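Side-chain contact in glutamate--tRNA ligase (Methanothermobacter thermautotrophicus, PDB 3AII), which is a non-discriminating glutamyl-tRNA synthetase, which activates glutamate with ATP and transfers it to the acceptor end of tRNA: residues 277-282 / 301-306. Sequence-based numbering, arbitrary orientation. Where two conformers were deposited one is given.
Sequences SVAVDD and EKQEYL
Ala279 and Val278 meet Leu306 and Gln303 in a small, buried helix-helix contact inside the class I catalytic domain, where helix 274-284 packs on helix 299-310. It illustrates a small residue met by longer side chains from the facing helix. The axes of the segments 277-282 and 301-306 come within 9.6 Å and cross at -56°, and the CA atoms of Ala279 and Gln303 are 6.0 Å apart. Ala279 points its methyl at the partner helix, which sends a side chain to it from each of two neighbouring turns. From one comes Leu306, whose CD1, in one of its two conformers, lies 3.6 Å from Ala279 CB; from the other comes Gln303, whose NE2 is 4.1 Å from the same methyl. With Gln303 CG anti to its carbonyl carbon (chi1 -60°) and the chain extended beyond CG (chi2 178°), the amide is carried out of its own helix to Val278. There Val278 CG1 touches both amide ends, 3.7 Å from Gln303 OE1 and 3.9 Å from NE2. These are van der Waals contacts; the polar partner of Gln303 OE1 is Asn275 ND2, one turn before Ala279, so a hydrogen bond fastens the amide to the helix it packs against. A leucine in place of Gln303 would probably leave Asn275 without this acceptor and lose the amide's contact with Val278 CG1. Leu306 also touches Leu182 of helix 172-184 and Trp251. Strand 289-291 lies between the two helices in sequence, and their contact, with Ala279 facing Gln303 and Leu306, is helix-helix packing within the Rossmann-type catalytic domain of class I synthetases.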
ATOM      1  N   SER A 277       8.876   1.476  23.732  1.00 14.02           N
ATOM      2  CA  SER A 277       8.465   2.787  23.237  1.00 13.05           C
ATOM      3  C   SER A 277       6.973   2.832  22.921  1.00 16.37           C
ATOM      4  O   SER A 277       6.331   3.850  23.167  1.00 16.76           O
ATOM      5  CB  SER A 277       9.280   3.202  22.013  1.00 13.29           C
ATOM      6  OG  SER A 277       9.087   2.271  20.952  1.00 18.46           O
ATOM      7  N   VAL A 278       6.423   1.723  22.428  1.00 15.85           N
ATOM      8  CA  VAL A 278       4.988   1.670  22.103  1.00 17.41           C
ATOM      9  C   VAL A 278       4.149   1.829  23.382  1.00 16.50           C
ATOM     10  O   VAL A 278       3.207   2.630  23.437  1.00 18.22           O
ATOM     11  CB  VAL A 278       4.621   0.372  21.346  1.00 16.12           C
ATOM     12  CG1 VAL A 278       3.113   0.147  21.330  1.00 20.29           C
ATOM     13  CG2 VAL A 278       5.162   0.419  19.934  1.00 16.37           C
ATOM     14  N   ALA A 279       4.490   1.071  24.417  1.00 15.24           N
ATOM     15  CA  ALA A 279       3.754   1.150  25.678  1.00 15.94           C
ATOM     16  C   ALA A 279       3.849   2.531  26.298  1.00 15.93           C
ATOM     17  O   ALA A 279       2.848   3.095  26.734  1.00 18.79           O
ATOM     18  CB  ALA A 279       4.268   0.100  26.665  1.00 17.89           C
ATOM     19  N   VAL A 280       5.059   3.081  26.360  1.00 14.19           N
ATOM     20  CA  VAL A 280       5.238   4.410  26.928  1.00 14.82           C
ATOM     21  C   VAL A 280       4.418   5.459  26.149  1.00 16.26           C
ATOM     22  O   VAL A 280       3.733   6.313  26.744  1.00 17.36           O
ATOM     23  CB  VAL A 280       6.742   4.806  26.981  1.00 16.14           C
ATOM     24  CG1 VAL A 280       6.895   6.287  27.336  1.00 18.11           C
ATOM     25  CG2 VAL A 280       7.487   3.948  28.019  1.00 16.30           C
ATOM     26  N   ASP A 281       4.482   5.392  24.825  1.00 15.02           N
ATOM     27  CA  ASP A 281       3.792   6.381  23.998  1.00 11.75           C
ATOM     28  C   ASP A 281       2.284   6.184  24.002  1.00 16.68           C
ATOM     29  O   ASP A 281       1.539   7.162  24.055  1.00 16.93           O
ATOM     30  CB  ASP A 281       4.345   6.379  22.585  1.00 12.29           C
ATOM     31  CG  ASP A 281       5.726   7.007  22.518  1.00 13.95           C
ATOM     32  OD1 ASP A 281       6.154   7.619  23.527  1.00 16.39           O
ATOM     33  OD2 ASP A 281       6.372   6.869  21.463  1.00 16.21           O
ATOM     34  N   ASP A 282       1.828   4.938  23.979  1.00 15.04           N
ATOM     35  CA  ASP A 282       0.385   4.701  24.070  1.00 16.22           C
ATOM     36  C   ASP A 282      -0.144   5.302  25.370  1.00 21.43           C
ATOM     37  O   ASP A 282      -1.207   5.924  25.392  1.00 17.12           O
ATOM     38  CB  ASP A 282       0.051   3.204  23.993  1.00 14.67           C
ATOM     39  CG  ASP A 282       0.048   2.667  22.572  1.00 19.58           C
ATOM     40  OD1 ASP A 282       0.061   3.469  21.612  1.00 17.15           O
ATOM     41  OD2 ASP A 282       0.022   1.429  22.408  1.00 19.14           O
ATOM     42  N   GLU A 301       1.284  -9.178  25.594  1.00 26.52           N
ATOM     43  CA  GLU A 301       1.726  -9.836  26.816  1.00 29.32           C
ATOM     44  C   GLU A 301       3.006  -9.207  27.373  1.00 22.45           C
ATOM     45  O   GLU A 301       3.164  -9.067  28.577  1.00 25.52           O
ATOM     46  CB  GLU A 301       1.957 -11.328  26.562  1.00 32.83           C
ATOM     47  CG  GLU A 301       0.699 -12.141  26.347  1.00 53.93           C
ATOM     48  CD  GLU A 301       1.008 -13.593  26.032  1.00 78.46           C
ATOM     49  OE1 GLU A 301       1.317 -14.356  26.973  1.00 70.09           O
ATOM     50  OE2 GLU A 301       0.948 -13.970  24.841  1.00 85.88           O
ATOM     51  N   LYS A 302       3.927  -8.840  26.487  1.00 24.12           N
ATOM     52  CA  LYS A 302       5.172  -8.213  26.926  1.00 17.85           C
ATOM     53  C   LYS A 302       4.913  -6.835  27.529  1.00 18.42           C
ATOM     54  O   LYS A 302       5.419  -6.502  28.601  1.00 19.82           O
ATOM     55  CB  LYS A 302       6.150  -8.103  25.753  1.00 23.11           C
ATOM     56  CG  LYS A 302       6.603  -9.449  25.209  1.00 23.59           C
ATOM     57  CD  LYS A 302       7.484  -9.267  23.983  1.00 36.13           C
ATOM     58  CE  LYS A 302       8.047 -10.595  23.509  1.00 45.55           C
ATOM     59  NZ  LYS A 302       8.803 -10.442  22.232  1.00 55.93           N
ATOM     60  N   GLN A 303       4.122  -6.027  26.825  1.00 22.21           N
ATOM     61  CA  GLN A 303       3.846  -4.669  27.280  1.00 19.92           C
ATOM     62  C   GLN A 303       3.069  -4.615  28.589  1.00 22.85           C
ATOM     63  O   GLN A 303       3.265  -3.713  29.406  1.00 19.62           O
ATOM     64  CB  GLN A 303       3.089  -3.910  26.194  1.00 18.74           C
ATOM     65  CG  GLN A 303       3.865  -3.810  24.890  1.00 21.43           C
ATOM     66  CD  GLN A 303       3.083  -3.102  23.802  1.00 25.26           C
ATOM     67  OE1 GLN A 303       3.366  -3.267  22.616  1.00 28.28           O
ATOM     68  NE2 GLN A 303       2.092  -2.315  24.202  1.00 28.89           N
ATOM     69  N   GLU A 304       2.183  -5.582  28.792  1.00 23.13           N
ATOM     70  CA  GLU A 304       1.408  -5.636  30.029  1.00 29.44           C
ATOM     71  C   GLU A 304       2.282  -5.510  31.290  1.00 23.62           C
ATOM     72  O   GLU A 304       1.893  -4.860  32.258  1.00 22.43           O
ATOM     73  CB  GLU A 304       0.545  -6.902  30.061  1.00 31.46           C
ATOM     74  CG  GLU A 304      -0.647  -6.839  29.116  1.00 46.31           C
ATOM     75  CD  GLU A 304      -1.411  -8.148  29.021  1.00 68.67           C
ATOM     76  OE1 GLU A 304      -0.966  -9.159  29.613  1.00 55.30           O
ATOM     77  OE2 GLU A 304      -2.462  -8.165  28.345  1.00 57.41           O
ATOM     78  N   TYR A 305       3.484  -6.084  31.259  1.00 24.18           N
ATOM     79  CA  TYR A 305       4.405  -5.995  32.396  1.00 23.40           C
ATOM     80  C   TYR A 305       4.883  -4.578  32.668  1.00 19.01           C
ATOM     81  O   TYR A 305       5.085  -4.184  33.812  1.00 24.62           O
ATOM     82  CB  TYR A 305       5.616  -6.910  32.191  1.00 21.60           C
ATOM     83  CG  TYR A 305       5.282  -8.371  32.345  1.00 21.75           C
ATOM     84  CD1 TYR A 305       4.986  -9.156  31.237  1.00 21.18           C
ATOM     85  CD2 TYR A 305       5.260  -8.964  33.597  1.00 24.58           C
ATOM     86  CE1 TYR A 305       4.668 -10.491  31.377  1.00 26.35           C
ATOM     87  CE2 TYR A 305       4.946 -10.298  33.742  1.00 17.94           C
ATOM     88  CZ  TYR A 305       4.651 -11.053  32.635  1.00 25.22           C
ATOM     89  OH  TYR A 305       4.339 -12.381  32.783  1.00 25.66           O
ATOM     90  N   LEU A 306       5.066  -3.817  31.594  1.00 20.24           N
ATOM     91  CA  LEU A 306       5.483  -2.426  31.706  0.51 20.69           C
ATOM     92  C   LEU A 306       4.403  -1.595  32.362  1.00 15.87           C
ATOM     93  O   LEU A 306       4.670  -0.842  33.298  1.00 20.64           O
ATOM     94  CB  LEU A 306       5.757  -1.839  30.324  0.51 20.30           C
ATOM     95  CG  LEU A 306       7.055  -2.212  29.632  0.51 20.88           C
ATOM     96  CD1 LEU A 306       7.059  -1.588  28.248  0.51 12.92           C
ATOM     97  CD2 LEU A 306       8.239  -1.725  30.439  0.51 24.24           C
TER